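Local coordinates for protein alkylhalidase CmlS (Streptomyces venezuelae, PDB 3I3L) that is a flavin-dependent halogenase of chloramphenicol biosynthesis that carries its FAD covalently attached, at residues D233-M238 and S388-K393; Y203-V208 and G249-R254. All coordinates share one frame; numbering follows the deposited sequence.

Contact 1: residues D233-M238 and S388-K393; sequences DGWVWM and SEFWRK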
ATOM      1  N   ASP A 233      23.730  -0.278  -7.940  1.00 23.80           N
ATOM      2  CA  ASP A 233      22.820  -0.031  -9.044  1.00 26.40           C
ATOM      3  C   ASP A 233      21.344  -0.239  -8.641  1.00 26.44           C
ATOM      4  O   ASP A 233      20.462  -0.377  -9.528  1.00 27.14           O
ATOM      5  CB  ASP A 233      23.119  -0.963 -10.262  1.00 26.88           C
ATOM      6  CG  ASP A 233      24.478  -0.722 -10.887  1.00 34.18           C
ATOM      7  OD1 ASP A 233      24.841   0.454 -11.117  1.00 33.67           O
ATOM      8  OD2 ASP A 233      25.151  -1.737 -11.173  1.00 41.77           O
ATOM      9  N   GLY A 234      21.061  -0.267  -7.351  1.00 26.30           N
ATOM     10  CA  GLY A 234      19.650  -0.465  -6.885  1.00 27.39           C
ATOM     11  C   GLY A 234      19.511  -1.363  -5.635  1.00 26.18           C
ATOM     12  O   GLY A 234      20.274  -1.189  -4.691  1.00 23.57           O
ATOM     13  N   TRP A 235      18.494  -2.242  -5.594  1.00 25.16           N
ATOM     14  CA  TRP A 235      18.312  -3.073  -4.431  1.00 26.37           C
ATOM     15  C   TRP A 235      17.956  -4.486  -4.790  1.00 27.93           C
ATOM     16  O   TRP A 235      17.461  -4.724  -5.907  1.00 29.35           O
ATOM     17  CB  TRP A 235      17.348  -2.454  -3.366  1.00 27.04           C
ATOM     18  CG  TRP A 235      15.981  -2.029  -3.867  1.00 28.17           C
ATOM     19  CD1 TRP A 235      15.642  -0.806  -4.421  1.00 21.91           C
ATOM     20  CD2 TRP A 235      14.772  -2.819  -3.854  1.00 24.15           C
ATOM     21  NE1 TRP A 235      14.322  -0.825  -4.778  1.00 24.24           N
ATOM     22  CE2 TRP A 235      13.753  -2.021  -4.408  1.00 26.02           C
ATOM     23  CE3 TRP A 235      14.448  -4.087  -3.362  1.00 29.50           C
ATOM     24  CZ2 TRP A 235      12.416  -2.476  -4.546  1.00 27.50           C
ATOM     25  CZ3 TRP A 235      13.112  -4.554  -3.499  1.00 30.52           C
ATOM     26  CH2 TRP A 235      12.123  -3.753  -4.083  1.00 25.00           C
ATOM     27  N   VAL A 236      18.214  -5.415  -3.854  1.00 27.62           N
ATOM     28  CA  VAL A 236      17.909  -6.837  -4.030  1.00 28.57           C
ATOM     29  C   VAL A 236      16.812  -7.290  -3.063  1.00 29.42           C
ATOM     30  O   VAL A 236      16.897  -6.962  -1.866  1.00 28.73           O
ATOM     31  CB  VAL A 236      19.174  -7.692  -3.702  1.00 30.30           C
ATOM     32  CG1 VAL A 236      18.877  -9.200  -3.716  1.00 28.71           C
ATOM     33  CG2 VAL A 236      20.320  -7.339  -4.654  1.00 27.89           C
ATOM     34  N   TRP A 237      15.792  -8.029  -3.559  1.00 27.08           N
ATOM     35  CA  TRP A 237      14.831  -8.718  -2.641  1.00 26.61           C
ATOM     36  C   TRP A 237      15.116 -10.187  -2.415  1.00 28.21           C
ATOM     37  O   TRP A 237      15.562 -10.889  -3.327  1.00 27.70           O
ATOM     38  CB  TRP A 237      13.400  -8.573  -3.089  1.00 27.01           C
ATOM     39  CG  TRP A 237      12.904  -9.524  -4.150  1.00 24.86           C
ATOM     40  CD1 TRP A 237      12.537 -10.842  -3.965  1.00 25.04           C
ATOM     41  CD2 TRP A 237      12.600  -9.219  -5.530  1.00 23.17           C
ATOM     42  NE1 TRP A 237      12.091 -11.382  -5.129  1.00 25.35           N
ATOM     43  CE2 TRP A 237      12.114 -10.420  -6.118  1.00 24.98           C
ATOM     44  CE3 TRP A 237      12.723  -8.077  -6.321  1.00 21.83           C
ATOM     45  CZ2 TRP A 237      11.719 -10.502  -7.458  1.00 22.26           C
ATOM     46  CZ3 TRP A 237      12.311  -8.145  -7.681  1.00 24.38           C
ATOM     47  CH2 TRP A 237      11.802  -9.379  -8.225  1.00 24.54           C
ATOM     48  N   MET A 238      14.855 -10.644  -1.194  1.00 27.50           N
ATOM     49  CA  MET A 238      14.976 -12.067  -0.878  1.00 27.90           C
ATOM     50  C   MET A 238      13.694 -12.431  -0.120  1.00 27.43           C
ATOM     51  O   MET A 238      13.485 -11.965   0.959  1.00 26.92           O
ATOM     52  CB  MET A 238      16.251 -12.372  -0.040  1.00 25.52           C
ATOM     53  CG  MET A 238      17.576 -11.881  -0.655  1.00 30.65           C
ATOM     54  SD  MET A 238      19.129 -12.458   0.084  1.00 20.48           S
ATOM     55  CE  MET A 238      19.167 -11.470   1.444  1.00 34.57           C
ATOM     56  N   SER A 388      25.287   6.579  -8.822  1.00 30.11           N
ATOM     57  CA  SER A 388      24.811   5.916 -10.035  1.00 28.74           C
ATOM     58  C   SER A 388      23.503   6.526 -10.514  1.00 27.32           C
ATOM     59  O   SER A 388      22.831   7.242  -9.768  1.00 29.13           O
ATOM     60  CB  SER A 388      24.663   4.391  -9.789  1.00 28.10           C
ATOM     61  OG  SER A 388      23.527   4.149  -8.970  1.00 29.58           O
ATOM     62  N   GLU A 389      23.144   6.289 -11.772  1.00 26.36           N
ATOM     63  CA  GLU A 389      21.845   6.744 -12.313  1.00 28.97           C
ATOM     64  C   GLU A 389      20.629   6.241 -11.480  1.00 27.25           C
ATOM     65  O   GLU A 389      19.673   6.980 -11.264  1.00 26.27           O
ATOM     66  CB  GLU A 389      21.668   6.337 -13.781  1.00 28.88           C
ATOM     67  CG  GLU A 389      20.492   7.100 -14.436  1.00 33.73           C
ATOM     68  CD  GLU A 389      20.461   6.990 -15.958  1.00 41.23           C
ATOM     69  OE1 GLU A 389      19.577   7.634 -16.583  1.00 44.12           O
ATOM     70  OE2 GLU A 389      21.342   6.299 -16.548  1.00 44.83           O
ATOM     71  N   PHE A 390      20.725   5.034 -10.935  1.00 26.86           N
ATOM     72  CA  PHE A 390      19.677   4.552 -10.057  1.00 26.97           C
ATOM     73  C   PHE A 390      19.397   5.521  -8.899  1.00 26.18           C
ATOM     74  O   PHE A 390      18.290   5.978  -8.739  1.00 24.67           O
ATOM     75  CB  PHE A 390      19.964   3.146  -9.478  1.00 26.76           C
ATOM     76  CG  PHE A 390      18.787   2.588  -8.729  1.00 28.96           C
ATOM     77  CD1 PHE A 390      17.773   1.885  -9.395  1.00 26.43           C
ATOM     78  CD2 PHE A 390      18.650   2.821  -7.364  1.00 27.68           C
ATOM     79  CE1 PHE A 390      16.638   1.419  -8.702  1.00 23.28           C
ATOM     80  CE2 PHE A 390      17.498   2.326  -6.665  1.00 26.88           C
ATOM     81  CZ  PHE A 390      16.523   1.620  -7.358  1.00 26.48           C
ATOM     82  N   TRP A 391      20.423   5.793  -8.092  1.00 26.15           N
ATOM     83  CA  TRP A 391      20.260   6.609  -6.903  1.00 26.12           C
ATOM     84  C   TRP A 391      19.952   8.068  -7.223  1.00 25.69           C
ATOM     85  O   TRP A 391      19.165   8.706  -6.544  1.00 26.49           O
ATOM     86  CB  TRP A 391      21.453   6.430  -5.942  1.00 27.21           C
ATOM     87  CG  TRP A 391      21.494   5.010  -5.469  1.00 25.17           C
ATOM     88  CD1 TRP A 391      22.331   4.025  -5.893  1.00 26.71           C
ATOM     89  CD2 TRP A 391      20.594   4.404  -4.559  1.00 26.59           C
ATOM     90  NE1 TRP A 391      22.014   2.815  -5.276  1.00 26.89           N
ATOM     91  CE2 TRP A 391      20.946   3.020  -4.463  1.00 27.84           C
ATOM     92  CE3 TRP A 391      19.500   4.857  -3.863  1.00 30.25           C
ATOM     93  CZ2 TRP A 391      20.239   2.113  -3.676  1.00 30.72           C
ATOM     94  CZ3 TRP A 391      18.794   3.949  -3.067  1.00 34.65           C
ATOM     95  CH2 TRP A 391      19.169   2.603  -2.980  1.00 33.60           C
ATOM     96  N   ARG A 392      20.555   8.558  -8.285  1.00 26.91           N
ATOM     97  CA  ARG A 392      20.435   9.938  -8.721  1.00 27.77           C
ATOM     98  C   ARG A 392      19.020  10.237  -9.223  1.00 28.27           C
ATOM     99  O   ARG A 392      18.510  11.342  -9.056  1.00 28.44           O
ATOM    100  CB  ARG A 392      21.441  10.169  -9.873  1.00 26.04           C
ATOM    101  CG  ARG A 392      21.329  11.502 -10.591  1.00 29.05           C
ATOM    102  CD  ARG A 392      22.674  11.838 -11.408  1.00 28.51           C
ATOM    103  NE  ARG A 392      22.911  10.951 -12.520  1.00 24.64           N
ATOM    104  CZ  ARG A 392      23.812   9.945 -12.556  1.00 29.24           C
ATOM    105  NH1 ARG A 392      23.959   9.215 -13.642  1.00 24.25           N
ATOM    106  NH2 ARG A 392      24.589   9.657 -11.517  1.00 28.30           N
ATOM    107  N   LYS A 393      18.418   9.290  -9.924  1.00 28.70           N
ATOM    108  CA  LYS A 393      17.065   9.522 -10.387  1.00 30.14           C
ATOM    109  C   LYS A 393      16.105   9.545  -9.203  1.00 29.13           C
ATOM    110  O   LYS A 393      15.118  10.224  -9.263  1.00 28.71           O
ATOM    111  CB  LYS A 393      16.627   8.484 -11.469  1.00 31.01           C
ATOM    112  CG  LYS A 393      17.486   8.540 -12.778  1.00 34.94           C
ATOM    113  CD  LYS A 393      17.342   9.923 -13.473  1.00 35.90           C
ATOM    114  CE  LYS A 393      17.960   9.970 -14.880  1.00 37.85           C
ATOM    115  NZ  LYS A 393      16.880   9.798 -15.923  1.00 44.46           N
TER
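Where strand 234-240 of the large mixed beta-sheet begins, the short helix 389-394 packs its first turn against the start of the strand, Phe390 on Gly234. Phe390 holds CG anti to its own backbone N (chi1 -172°), which turns one ring face to Gly234. Gly234 CA stands over the centre of that ring, 3.5 Å from the centroid and 12° off the normal, a CH-pi contact. A side chain on Gly234 would come tight against Phe390 CE1, and at the backbone angles of Gly234 any CB would also run into the carbonyl oxygen of Asp233. The far end of the ring, CZ, approaches Trp235 CD1 at 3.9 Å, while Trp235 NE1 bonds to Tyr378 OH. Trp391 brings CZ2 to 3.5 Å from Gly234 O; Phe390 CD2 lies over the centre of the Trp391 indole, while Trp391 CD2 lies at the edge of the Phe390 ring. Putting an alanine at Phe390 would probably leave Gly234 CA without its aromatic floor and open a gap beside Trp235. Aromatic rings thus meet backbone, with no polar bond between the two segments; Ser388 OG, at the N-cap, and Trp391 NE1 instead reach the carbonyls of Glu232 and Phe231, just before the strand.

Contact 2: residues Y203-V208 and G249-R254; sequences YRNFAV and GLVVDR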
ATOM      1  N   TYR A 203      10.812   7.322 -11.402  1.00 29.57           N
ATOM      2  CA  TYR A 203      10.810   6.008 -10.771  1.00 28.31           C
ATOM      3  C   TYR A 203      10.532   4.907 -11.814  1.00 28.31           C
ATOM      4  O   TYR A 203       9.392   4.365 -11.927  1.00 27.22           O
ATOM      5  CB  TYR A 203       9.824   5.998  -9.603  1.00 30.30           C
ATOM      6  CG  TYR A 203      10.354   6.726  -8.377  1.00 35.36           C
ATOM      7  CD1 TYR A 203      10.630   8.049  -8.430  1.00 39.32           C
ATOM      8  CD2 TYR A 203      10.625   6.059  -7.201  1.00 39.52           C
ATOM      9  CE1 TYR A 203      11.114   8.741  -7.346  1.00 40.14           C
ATOM     10  CE2 TYR A 203      11.115   6.736  -6.099  1.00 45.11           C
ATOM     11  CZ  TYR A 203      11.328   8.109  -6.198  1.00 41.38           C
ATOM     12  OH  TYR A 203      11.802   8.848  -5.168  1.00 42.44           O
ATOM     13  N   ARG A 204      11.542   4.633 -12.618  1.00 25.16           N
ATOM     14  CA  ARG A 204      11.363   3.708 -13.741  1.00 25.89           C
ATOM     15  C   ARG A 204      12.226   2.519 -13.498  1.00 26.30           C
ATOM     16  O   ARG A 204      13.286   2.416 -14.065  1.00 25.40           O
ATOM     17  CB  ARG A 204      11.685   4.357 -15.076  1.00 23.08           C
ATOM     18  CG  ARG A 204      10.698   5.556 -15.345  1.00 24.94           C
ATOM     19  CD  ARG A 204      10.978   6.304 -16.593  1.00 24.59           C
ATOM     20  NE  ARG A 204      10.010   7.402 -16.747  1.00 26.63           N
ATOM     21  CZ  ARG A 204       9.920   8.161 -17.826  1.00 28.05           C
ATOM     22  NH1 ARG A 204      10.748   7.925 -18.860  1.00 25.78           N
ATOM     23  NH2 ARG A 204       9.017   9.143 -17.882  1.00 27.10           N
ATOM     24  N   ASN A 205      11.717   1.635 -12.642  1.00 26.55           N
ATOM     25  CA  ASN A 205      12.366   0.471 -12.159  1.00 25.68           C
ATOM     26  C   ASN A 205      12.195  -0.665 -13.139  1.00 27.73           C
ATOM     27  O   ASN A 205      11.130  -0.840 -13.787  1.00 26.12           O
ATOM     28  CB  ASN A 205      11.719   0.090 -10.821  1.00 27.43           C
ATOM     29  CG  ASN A 205      12.063   1.049  -9.732  1.00 28.90           C
ATOM     30  OD1 ASN A 205      13.152   1.596  -9.706  1.00 32.28           O
ATOM     31  ND2 ASN A 205      11.131   1.287  -8.828  1.00 34.10           N
ATOM     32  N   PHE A 206      13.207  -1.525 -13.176  1.00 27.58           N
ATOM     33  CA  PHE A 206      13.279  -2.623 -14.147  1.00 27.50           C
ATOM     34  C   PHE A 206      13.764  -3.791 -13.279  1.00 27.28           C
ATOM     35  O   PHE A 206      14.706  -3.629 -12.527  1.00 24.95           O
ATOM     36  CB  PHE A 206      14.273  -2.155 -15.233  1.00 29.14           C
ATOM     37  CG  PHE A 206      14.763  -3.218 -16.142  1.00 30.00           C
ATOM     38  CD1 PHE A 206      13.880  -4.040 -16.788  1.00 30.89           C
ATOM     39  CD2 PHE A 206      16.140  -3.374 -16.378  1.00 33.97           C
ATOM     40  CE1 PHE A 206      14.346  -5.056 -17.670  1.00 34.60           C
ATOM     41  CE2 PHE A 206      16.622  -4.376 -17.182  1.00 28.63           C
ATOM     42  CZ  PHE A 206      15.728  -5.213 -17.848  1.00 33.59           C
ATOM     43  N   ALA A 207      13.077  -4.937 -13.323  1.00 25.80           N
ATOM     44  CA  ALA A 207      13.413  -6.043 -12.428  1.00 25.60           C
ATOM     45  C   ALA A 207      13.856  -7.315 -13.134  1.00 25.94           C
ATOM     46  O   ALA A 207      13.366  -7.621 -14.230  1.00 24.76           O
ATOM     47  CB  ALA A 207      12.209  -6.401 -11.470  1.00 23.13           C
ATOM     48  N   VAL A 208      14.741  -8.055 -12.449  1.00 23.99           N
ATOM     49  CA  VAL A 208      15.389  -9.245 -12.979  1.00 26.43           C
ATOM     50  C   VAL A 208      15.562 -10.224 -11.821  1.00 26.08           C
ATOM     51  O   VAL A 208      16.182  -9.891 -10.812  1.00 28.00           O
ATOM     52  CB  VAL A 208      16.796  -8.881 -13.548  1.00 27.77           C
ATOM     53  CG1 VAL A 208      17.470 -10.086 -14.152  1.00 27.22           C
ATOM     54  CG2 VAL A 208      16.669  -7.758 -14.594  1.00 25.05           C
ATOM     55  N   GLY A 249      15.421 -11.154  -6.271  1.00 27.92           N
ATOM     56  CA  GLY A 249      15.203 -10.226  -7.397  1.00 25.91           C
ATOM     57  C   GLY A 249      16.105  -9.006  -7.329  1.00 27.79           C
ATOM     58  O   GLY A 249      16.468  -8.545  -6.226  1.00 29.36           O
ATOM     59  N   LEU A 250      16.482  -8.487  -8.499  1.00 26.41           N
ATOM     60  CA  LEU A 250      17.195  -7.219  -8.581  1.00 27.57           C
ATOM     61  C   LEU A 250      16.219  -6.148  -9.045  1.00 25.73           C
ATOM     62  O   LEU A 250      15.499  -6.329 -10.021  1.00 25.84           O
ATOM     63  CB  LEU A 250      18.366  -7.284  -9.621  1.00 26.63           C
ATOM     64  CG  LEU A 250      19.232  -8.556  -9.503  1.00 30.80           C
ATOM     65  CD1 LEU A 250      20.202  -8.665 -10.688  1.00 32.75           C
ATOM     66  CD2 LEU A 250      20.036  -8.599  -8.195  1.00 26.83           C
ATOM     67  N   VAL A 251      16.240  -5.014  -8.383  1.00 25.59           N
ATOM     68  CA  VAL A 251      15.520  -3.844  -8.899  1.00 24.63           C
ATOM     69  C   VAL A 251      16.565  -2.784  -9.281  1.00 26.41           C
ATOM     70  O   VAL A 251      17.308  -2.286  -8.430  1.00 23.99           O
ATOM     71  CB  VAL A 251      14.484  -3.304  -7.866  1.00 23.54           C
ATOM     72  CG1 VAL A 251      13.720  -2.084  -8.412  1.00 24.64           C
ATOM     73  CG2 VAL A 251      13.469  -4.439  -7.521  1.00 19.59           C
ATOM     74  N   VAL A 252      16.613  -2.465 -10.577  1.00 26.83           N
ATOM     75  CA  VAL A 252      17.644  -1.600 -11.140  1.00 25.79           C
ATOM     76  C   VAL A 252      16.939  -0.554 -11.993  1.00 28.24           C
ATOM     77  O   VAL A 252      15.689  -0.542 -12.071  1.00 27.25           O
ATOM     78  CB  VAL A 252      18.650  -2.393 -11.985  1.00 26.91           C
ATOM     79  CG1 VAL A 252      19.395  -3.409 -11.120  1.00 26.41           C
ATOM     80  CG2 VAL A 252      17.956  -3.156 -13.168  1.00 23.08           C
ATOM     81  N   ASP A 253      17.702   0.361 -12.589  1.00 26.70           N
ATOM     82  CA  ASP A 253      17.090   1.480 -13.324  1.00 28.11           C
ATOM     83  C   ASP A 253      16.794   1.009 -14.736  1.00 27.84           C
ATOM     84  O   ASP A 253      17.417   0.069 -15.209  1.00 28.15           O
ATOM     85  CB  ASP A 253      18.004   2.692 -13.323  1.00 27.74           C
ATOM     86  CG  ASP A 253      17.370   3.905 -13.982  1.00 30.51           C
ATOM     87  OD1 ASP A 253      16.446   4.500 -13.395  1.00 29.77           O
ATOM     88  OD2 ASP A 253      17.779   4.232 -15.127  1.00 28.56           O
ATOM     89  N   ARG A 254      15.856   1.648 -15.422  1.00 28.77           N
ATOM     90  CA  ARG A 254      15.488   1.152 -16.733  1.00 31.56           C
ATOM     91  C   ARG A 254      16.633   1.317 -17.711  1.00 33.11           C
ATOM     92  O   ARG A 254      16.625   0.688 -18.772  1.00 34.48           O
ATOM     93  CB  ARG A 254      14.204   1.838 -17.278  1.00 31.32           C
ATOM     94  CG  ARG A 254      14.392   3.112 -18.059  1.00 29.80           C
ATOM     95  CD  ARG A 254      14.931   4.241 -17.219  1.00 28.40           C
ATOM     96  NE  ARG A 254      14.786   5.520 -17.897  1.00 34.77           N
ATOM     97  CZ  ARG A 254      15.807   6.368 -18.114  1.00 43.69           C
ATOM     98  NH1 ARG A 254      17.051   6.077 -17.681  1.00 42.44           N
ATOM     99  NH2 ARG A 254      15.589   7.545 -18.704  1.00 38.61           N
TER
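Phe206 sets CG anti to its backbone N (chi1 166°) and Val252 turns CG2 between its N and carbonyl carbon, so the two side chains run side by side and Phe206 CD2 meets Val252 CG2 at 3.7 Å. They lie on one face of an antiparallel pair, strands 203-213 and 245-253, in the large mixed sheet beside the flavin. Phe206-Val252 and Val208-Leu250 are hydrogen-bonded pairs. The bond from Val252 N to Phe206 O is nearly straight (173°), and that from Leu250 N to Val208 O is short at 2.7 Å. Ala207 and Val251 form a non-hydrogen-bonded pair on the other face, where Ala207 touches FAD. Asn205 crosses Val251 obliquely, its CG 3.8 Å from Val251 CG1, and its amide is held by Arg394 through OD1 and by Asp321 through ND2. At the pair's end the bond from Arg254 N to Arg204 O is weak. The two arginines run side by side, Arg204 CB 3.9 Å from Arg254 CD; Arg204 NE bonds to Asp200 O, and Arg254 is paired with Glu389. Asp253 OD2 bonds to Ser255 OG and, by its syn lone pair, in a salt bridge to Arg254 NH1, 3.2 Å away, OD2 lying out of the Arg254 guanidinium plane.

In the fold
Both contacts are largely buried and share one sheet, in which strands 234-240 and 245-253 are neighbours: Trp235 O and Val251 N, 2.8 Å apart, probably form a hydrogen bond joining contact 1 to contact 2. Contact 2 is strand on strand, a backbone ladder with side chains sorted to two faces, and buries 511 Å². Contact 1, a helix turn laid across a strand start, buries 239 Å² and relies on aromatic packing. Ala207, in contact 2, touches FAD; in 233-238 Trp237 does too, though it takes no part in contact 1. Helix 389-394 serves both: Phe390 CD1 packs 3.5 Å from Asp253 N, and Glu389 pairs with Arg254 at the partly exposed, charged end of contact 2.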